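Long-range contact in signal recognition particle receptor FtsY (Sulfolobus acidocaldarius, PDB 5L3S), which serves as the receptor for the signal recognition particle, joining a helical bundle to a P-loop nucleotide-binding domain: residues B[135-140]-B[187-192]. Residues are numbered along the deposited sequence; the frame is centred on the assembly and turned at random.
Sequences AASDTF and VLIDTA
Ala135 and Ile189 face each other on neighbouring parallel strands, where Ala135 N donates to Leu188 O (2.9 Å). Asp190 N in turn donates to Ala135 O (3.0 Å), and both bonds are close to straight. Ala136 sits at the centre of an inverse gamma turn, and a water links the two segments beyond it, donating to Ser137 O and accepting from Ala192 N. On one face of the sheet, Ala135 CB rests on Ile189 CG1 at 4.0 Å. Ile189 CG2, anti to the backbone N, reaches instead to Ser137, 3.8 Å from its CB. The hydroxyl of Ser137 is hydrogen-bonded to Pro168 O, at the start of helix 168-181, which packs on this face through Ala175 and Val171.

The segments belong to two neighbouring strands, 132-137 and 186-191, in the parallel part of a mixed sheet. In the P-loop NTPase fold the nucleotide site lies at the C-terminal ends of the parallel strands, and these two strands end there. Here each tip carries an aspartate. Asp190 projects to the face opposite Ile189, where OD2 is hydrogen-bonded to Thr115 OG1 of the likely Walker A loop, and its side chain lies about 4 Å from the bound magnesium ion. The OD2 atoms of Asp138 and Asp190 are near but not touching, 5.7 Å apart. The side chain of Asp138 touches the bound phosphoaminophosphonic acid-guanylate ester and turns its carboxylate over Ala192: CG is anti to the backbone N (chi1 178°), and Asp138 OD1 comes within 3.3 Å of Ala192 CB. The same OD1 accepts from Phe140 N at 2.9 Å, forming an Asx turn, and from Arg141 N; two backbone amides thus grip OD1, which should restrict the turning of the carboxylate.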
loop_
_atom_site.group_PDB
_atom_site.type_symbol
_atom_site.label_atom_id
_atom_site.label_comp_id
_atom_site.label_asym_id
_atom_site.label_seq_id
_atom_site.Cartn_x
_atom_site.Cartn_y
_atom_site.Cartn_z
ATOM N N ALA B 135 -11.553 4.017 21.199
ATOM C CA ALA B 135 -11.977 5.371 20.877
ATOM C C ALA B 135 -12.127 5.496 19.358
ATOM O O ALA B 135 -11.152 5.325 18.611
ATOM C CB ALA B 135 -10.954 6.367 21.376
ATOM N N ALA B 136 -13.340 5.803 18.909
ATOM C CA ALA B 136 -13.624 6.007 17.486
ATOM C C ALA B 136 -13.232 7.414 17.061
ATOM O O ALA B 136 -14.087 8.247 16.762
ATOM C CB ALA B 136 -15.095 5.745 17.200
ATOM N N SER B 137 -11.932 7.682 17.023
ATOM C CA SER B 137 -11.446 9.038 16.762
ATOM C C SER B 137 -11.186 9.373 15.277
ATOM O O SER B 137 -10.604 10.408 14.980
ATOM C CB SER B 137 -10.214 9.349 17.622
ATOM O OG SER B 137 -10.590 9.623 18.970
ATOM N N ASP B 138 -11.603 8.495 14.361
ATOM C CA ASP B 138 -11.801 8.896 12.956
ATOM C C ASP B 138 -13.219 9.418 12.836
ATOM O O ASP B 138 -14.166 8.640 12.727
ATOM C CB ASP B 138 -11.626 7.720 11.998
ATOM C CG ASP B 138 -11.870 8.096 10.526
ATOM O OD1 ASP B 138 -12.350 9.212 10.226
ATOM O OD2 ASP B 138 -11.588 7.242 9.659
ATOM N N THR B 139 -13.365 10.735 12.852
ATOM C CA THR B 139 -14.686 11.344 12.800
ATOM C C THR B 139 -14.939 11.924 11.409
ATOM O O THR B 139 -15.889 12.679 11.194
ATOM C CB THR B 139 -14.819 12.475 13.838
ATOM O OG1 THR B 139 -13.826 13.471 13.572
ATOM C CG2 THR B 139 -14.595 11.937 15.262
ATOM N N PHE B 140 -14.090 11.576 10.461
ATOM C CA PHE B 140 -14.193 12.165 9.121
ATOM C C PHE B 140 -14.732 11.221 8.054
ATOM O O PHE B 140 -15.649 11.567 7.302
ATOM C CB PHE B 140 -12.843 12.722 8.652
ATOM C CG PHE B 140 -12.805 13.053 7.175
ATOM C CD1 PHE B 140 -13.237 14.288 6.718
ATOM C CD2 PHE B 140 -12.352 12.123 6.245
ATOM C CE1 PHE B 140 -13.224 14.592 5.356
ATOM C CE2 PHE B 140 -12.340 12.417 4.890
ATOM C CZ PHE B 140 -12.766 13.657 4.448
ATOM N N VAL B 187 -6.847 1.583 26.469
ATOM C CA VAL B 187 -7.611 2.311 25.463
ATOM C C VAL B 187 -6.864 2.304 24.122
ATOM O O VAL B 187 -5.673 2.614 24.074
ATOM C CB VAL B 187 -7.846 3.770 25.883
ATOM C CG1 VAL B 187 -8.494 4.579 24.720
ATOM C CG2 VAL B 187 -8.693 3.819 27.129
ATOM N N LEU B 188 -7.571 1.956 23.044
ATOM C CA LEU B 188 -6.998 1.968 21.693
ATOM C C LEU B 188 -7.673 3.055 20.889
ATOM O O LEU B 188 -8.879 3.019 20.719
ATOM C CB LEU B 188 -7.235 0.621 20.994
ATOM C CG LEU B 188 -6.704 -0.576 21.774
ATOM C CD1 LEU B 188 -6.991 -1.859 21.031
ATOM C CD2 LEU B 188 -5.223 -0.406 21.973
ATOM N N ILE B 189 -6.890 4.004 20.381
ATOM C CA ILE B 189 -7.429 5.139 19.647
ATOM C C ILE B 189 -7.267 4.964 18.138
ATOM O O ILE B 189 -6.147 4.869 17.639
ATOM C CB ILE B 189 -6.747 6.447 20.103
ATOM C CG1 ILE B 189 -6.935 6.608 21.627
ATOM C CG2 ILE B 189 -7.325 7.642 19.341
ATOM C CD1 ILE B 189 -6.110 7.718 22.260
ATOM N N ASP B 190 -8.389 4.894 17.425
ATOM C CA ASP B 190 -8.359 4.851 15.959
ATOM C C ASP B 190 -8.301 6.281 15.462
ATOM O O ASP B 190 -8.905 7.165 16.066
ATOM C CB ASP B 190 -9.620 4.146 15.420
ATOM C CG ASP B 190 -9.455 3.640 13.966
ATOM O OD1 ASP B 190 -8.346 3.758 13.406
ATOM O OD2 ASP B 190 -10.438 3.101 13.412
ATOM N N THR B 191 -7.592 6.523 14.358
ATOM C CA THR B 191 -7.545 7.860 13.783
ATOM C C THR B 191 -7.773 7.770 12.284
ATOM O O THR B 191 -7.544 6.719 11.670
ATOM C CB THR B 191 -6.176 8.584 14.043
ATOM O OG1 THR B 191 -5.120 7.919 13.332
ATOM C CG2 THR B 191 -5.841 8.634 15.522
ATOM N N ALA B 192 -8.253 8.858 11.693
ATOM C CA ALA B 192 -8.428 8.878 10.239
ATOM C C ALA B 192 -7.101 8.749 9.483
ATOM O O ALA B 192 -6.043 9.153 9.968
ATOM C CB ALA B 192 -9.160 10.133 9.804
HETATM O O HOH W 1 -8.869 11.203 13.149
#